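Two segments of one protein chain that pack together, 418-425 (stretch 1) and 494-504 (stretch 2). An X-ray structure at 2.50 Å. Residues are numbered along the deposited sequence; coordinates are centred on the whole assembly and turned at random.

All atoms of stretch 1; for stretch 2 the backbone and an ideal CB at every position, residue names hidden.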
# COMPACT_ATOMS: atom_id res chain seq x y z
N ARG A 418 17.02 -9.57 -34.87
CA ARG A 418 15.89 -9.98 -34.04
C ARG A 418 14.92 -8.81 -33.92
O ARG A 418 15.31 -7.70 -33.57
CB ARG A 418 16.36 -10.42 -32.65
CG ARG A 418 15.23 -10.70 -31.68
CD ARG A 418 15.74 -11.30 -30.38
NE ARG A 418 16.17 -12.69 -30.54
CZ ARG A 418 15.34 -13.73 -30.57
NH1 ARG A 418 15.83 -14.96 -30.72
NH2 ARG A 418 14.04 -13.55 -30.45
N GLN A 419 13.65 -9.09 -34.21
CA GLN A 419 12.62 -8.06 -34.17
C GLN A 419 11.88 -8.01 -32.84
O GLN A 419 11.43 -6.93 -32.44
CB GLN A 419 11.61 -8.30 -35.30
CG GLN A 419 10.70 -7.14 -35.59
CD GLN A 419 9.84 -7.36 -36.82
OE1 GLN A 419 9.65 -6.45 -37.63
NE2 GLN A 419 9.31 -8.57 -36.96
N VAL A 420 11.75 -9.14 -32.16
CA VAL A 420 10.96 -9.22 -30.94
C VAL A 420 11.61 -10.20 -29.98
O VAL A 420 12.21 -11.20 -30.39
CB VAL A 420 9.50 -9.66 -31.23
CG1 VAL A 420 8.71 -9.76 -29.93
CG2 VAL A 420 8.82 -8.70 -32.20
N VAL A 421 11.50 -9.90 -28.69
CA VAL A 421 11.88 -10.82 -27.62
C VAL A 421 10.60 -11.25 -26.92
O VAL A 421 9.80 -10.40 -26.51
CB VAL A 421 12.86 -10.16 -26.63
CG1 VAL A 421 13.13 -11.10 -25.46
CG2 VAL A 421 14.16 -9.80 -27.33
N TYR A 422 10.41 -12.56 -26.79
CA TYR A 422 9.24 -13.12 -26.13
C TYR A 422 9.63 -13.63 -24.76
O TYR A 422 10.61 -14.38 -24.62
CB TYR A 422 8.63 -14.24 -26.97
CG TYR A 422 8.14 -13.76 -28.31
CD1 TYR A 422 6.92 -13.13 -28.44
CD2 TYR A 422 8.93 -13.92 -29.45
CE1 TYR A 422 6.47 -12.68 -29.67
CE2 TYR A 422 8.49 -13.47 -30.68
CZ TYR A 422 7.27 -12.85 -30.78
OH TYR A 422 6.83 -12.41 -32.01
N MET A 423 8.87 -13.24 -23.75
CA MET A 423 9.20 -13.49 -22.35
C MET A 423 8.18 -14.44 -21.75
O MET A 423 6.97 -14.21 -21.88
CB MET A 423 9.25 -12.16 -21.59
CG MET A 423 9.84 -11.05 -22.45
SD MET A 423 10.70 -9.77 -21.55
CE MET A 423 11.41 -8.85 -22.91
N TRP A 424 8.67 -15.50 -21.12
CA TRP A 424 7.83 -16.52 -20.53
C TRP A 424 8.23 -16.76 -19.08
O TRP A 424 9.42 -16.72 -18.74
CB TRP A 424 7.93 -17.85 -21.29
CG TRP A 424 7.30 -17.85 -22.63
CD1 TRP A 424 7.78 -17.25 -23.76
CD2 TRP A 424 6.08 -18.49 -23.01
NE1 TRP A 424 6.93 -17.48 -24.82
CE2 TRP A 424 5.87 -18.23 -24.38
CE3 TRP A 424 5.13 -19.25 -22.32
CZ2 TRP A 424 4.76 -18.71 -25.07
CZ3 TRP A 424 4.02 -19.73 -23.01
CH2 TRP A 424 3.85 -19.45 -24.37
N SER A 425 7.24 -17.03 -18.24
CA SER A 425 7.45 -17.54 -16.89
C SER A 425 7.03 -19.01 -16.95
O SER A 425 5.86 -19.35 -16.78
CB SER A 425 6.66 -16.76 -15.85
OG SER A 425 6.87 -17.29 -14.56
N UNK A 494 -0.53 -8.62 -32.63
CA UNK A 494 -0.24 -9.51 -33.74
C UNK A 494 0.99 -10.37 -33.44
O UNK A 494 1.00 -11.57 -33.73
CB UNK A 494 -0.03 -8.71 -35.02
N UNK A 495 2.02 -9.77 -32.84
CA UNK A 495 3.22 -10.53 -32.51
C UNK A 495 2.92 -11.60 -31.46
O UNK A 495 3.42 -12.73 -31.56
CB UNK A 495 4.32 -9.59 -32.01
N UNK A 496 2.12 -11.26 -30.45
CA UNK A 496 1.75 -12.26 -29.45
C UNK A 496 1.01 -13.41 -30.10
O UNK A 496 1.36 -14.58 -29.90
CB UNK A 496 0.89 -11.64 -28.35
N UNK A 497 -0.05 -13.10 -30.86
CA UNK A 497 -0.87 -14.15 -31.45
C UNK A 497 -0.03 -15.08 -32.32
O UNK A 497 -0.13 -16.31 -32.21
CB UNK A 497 -2.00 -13.54 -32.27
N UNK A 498 0.80 -14.51 -33.19
CA UNK A 498 1.63 -15.33 -34.06
C UNK A 498 2.58 -16.20 -33.26
O UNK A 498 2.78 -17.39 -33.57
CB UNK A 498 2.42 -14.45 -35.03
N UNK A 499 3.18 -15.64 -32.21
CA UNK A 499 4.10 -16.41 -31.37
C UNK A 499 3.40 -17.61 -30.75
O UNK A 499 3.93 -18.72 -30.75
CB UNK A 499 4.69 -15.52 -30.27
N UNK A 500 2.20 -17.39 -30.21
CA UNK A 500 1.44 -18.50 -29.64
C UNK A 500 1.04 -19.49 -30.73
O UNK A 500 0.97 -20.70 -30.49
CB UNK A 500 0.20 -17.98 -28.91
N UNK A 501 0.79 -19.00 -31.95
CA UNK A 501 0.34 -19.89 -33.02
C UNK A 501 1.43 -20.87 -33.43
O UNK A 501 1.11 -22.00 -33.83
CB UNK A 501 -0.11 -19.07 -34.23
N UNK A 502 2.70 -20.48 -33.35
CA UNK A 502 3.77 -21.42 -33.68
C UNK A 502 3.70 -22.66 -32.79
O UNK A 502 4.13 -23.74 -33.20
CB UNK A 502 5.14 -20.74 -33.54
N UNK A 503 3.16 -22.51 -31.58
CA UNK A 503 3.07 -23.61 -30.63
C UNK A 503 1.86 -24.50 -30.88
O UNK A 503 1.75 -25.55 -30.24
CB UNK A 503 3.02 -23.06 -29.20
N UNK A 504 0.96 -24.10 -31.77
CA UNK A 504 -0.05 -25.00 -32.32
C UNK A 504 0.50 -25.75 -33.52
O UNK A 504 0.31 -26.97 -33.64
CB UNK A 504 -1.31 -24.22 -32.71

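Stretch 2 is a single helix lying across the strand of stretch 1 at 65°, and the strand offers it alternate side chains: Val 420, Tyr 422 and Trp 424, with Gln 419 just before them.

Position 494 has nothing of stretch 1 within 5.5 Å of its ideal CB, so most helix-compatible residues would suit. It is Lys 494, out of reach.

At 495 the CB points toward the strand, 3.8 Å from Tyr 422 OH and 4.6 Å from Val 420 CG2, with Gln 419 beyond. A sizeable apolar side chain fits: leucine, methionine or an aromatic. The residue is Phe 495, in the m rotamer. Its ring presents one face to the valine, whose CG2 sits 3.7 Å from the centroid of the Phe 495 ring and only 10° off its normal, while Phe 495 CZ reaches Gln 419 NE2 at 3.6 Å.

Positions 496 to 498 turn off the contact: at 496 CA-to-CB points away, 497 is out of reach, and 498 points sideways. The strand sets little rule here, and Met 496, Lys 497 and Ala 498 make no contact.

Position 499 is the most constrained. Its ideal CB lies a tight 3.4 Å from Tyr 422 CE1, directed at the ring, and farther along the strand Trp 424 NE1 offers a proton. A flat side chain could lie along the tyrosine, and an acceptor at its tip could meet the indole; histidine does both, while glutamine or glutamate might supply the acceptor without the stack. The residue is His 499. With chi1 at t, its ring stacks offset on Tyr 422, centroids 3.7 Å apart and planes at 6°. Trp 424 NE1 donates to His 499 NE2 at 3.0 Å and 154°; receiving that proton means NE2 carries none of its own. The bond meets the histidine at its edge, leaving its face to the tyrosine.

At 500 the CB points sideways, but a branched or flexible apolar chain could bend back to the indole. Ile 500 does so, its CD1 coming 3.7 Å from Trp 424 CH2.

Position 501 is out of reach and holds Ala 501. At 502, also out of reach, a small polar residue could serve the helix itself; Thr 502 OG1 donates to His 499 O at 2.8 Å.

Position 503 points toward the strand from a distance, asking for a long, apolar chain that can reach the tryptophan. Met 503 is m, t, t, nearly extended, and its CE touches Trp 424 CZ2 at 3.3 Å.

Position 504 faces no part of stretch 1, and Lys 504 makes no contact.

Stretch 2, residues 494-504: KFMKAHIATMK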
# COMPACT_ATOMS: atom_id res chain seq x y z
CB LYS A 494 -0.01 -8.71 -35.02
CG LYS A 494 -1.29 -8.32 -35.75
CD LYS A 494 -0.95 -7.67 -37.09
CE LYS A 494 -2.20 -7.15 -37.79
NZ LYS A 494 -2.65 -5.85 -37.22
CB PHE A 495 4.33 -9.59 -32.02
CG PHE A 495 5.06 -8.86 -33.12
CD1 PHE A 495 5.41 -9.50 -34.30
CD2 PHE A 495 5.40 -7.53 -32.96
CE1 PHE A 495 6.08 -8.83 -35.30
CE2 PHE A 495 6.08 -6.85 -33.96
CZ PHE A 495 6.42 -7.50 -35.13
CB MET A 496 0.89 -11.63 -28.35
CG MET A 496 0.09 -12.66 -27.55
SD MET A 496 -0.87 -11.95 -26.21
CE MET A 496 -2.07 -10.97 -27.11
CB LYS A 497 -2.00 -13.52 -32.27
CG LYS A 497 -2.95 -12.65 -31.47
CD LYS A 497 -3.90 -13.48 -30.63
CE LYS A 497 -4.91 -12.60 -29.90
NZ LYS A 497 -5.74 -11.79 -30.85
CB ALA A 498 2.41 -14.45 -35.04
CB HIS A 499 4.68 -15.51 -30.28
CG HIS A 499 5.67 -16.20 -29.40
ND1 HIS A 499 6.90 -16.61 -29.84
CD2 HIS A 499 5.59 -16.56 -28.09
CE1 HIS A 499 7.55 -17.19 -28.85
NE2 HIS A 499 6.78 -17.18 -27.78
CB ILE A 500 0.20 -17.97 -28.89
CG1 ILE A 500 0.62 -17.13 -27.68
CG2 ILE A 500 -0.70 -19.12 -28.46
CD1 ILE A 500 1.36 -17.89 -26.60
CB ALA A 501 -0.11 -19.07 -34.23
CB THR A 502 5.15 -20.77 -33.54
OG1 THR A 502 5.45 -20.58 -32.15
CG2 THR A 502 5.20 -19.43 -34.26
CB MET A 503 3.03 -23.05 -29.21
CG MET A 503 4.27 -22.25 -28.89
SD MET A 503 4.30 -21.51 -27.25
CE MET A 503 5.95 -20.81 -27.27
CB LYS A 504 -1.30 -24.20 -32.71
CG LYS A 504 -2.43 -25.03 -33.32
CD LYS A 504 -3.20 -25.80 -32.26
CE LYS A 504 -4.32 -26.63 -32.88
NZ LYS A 504 -5.32 -25.78 -33.60
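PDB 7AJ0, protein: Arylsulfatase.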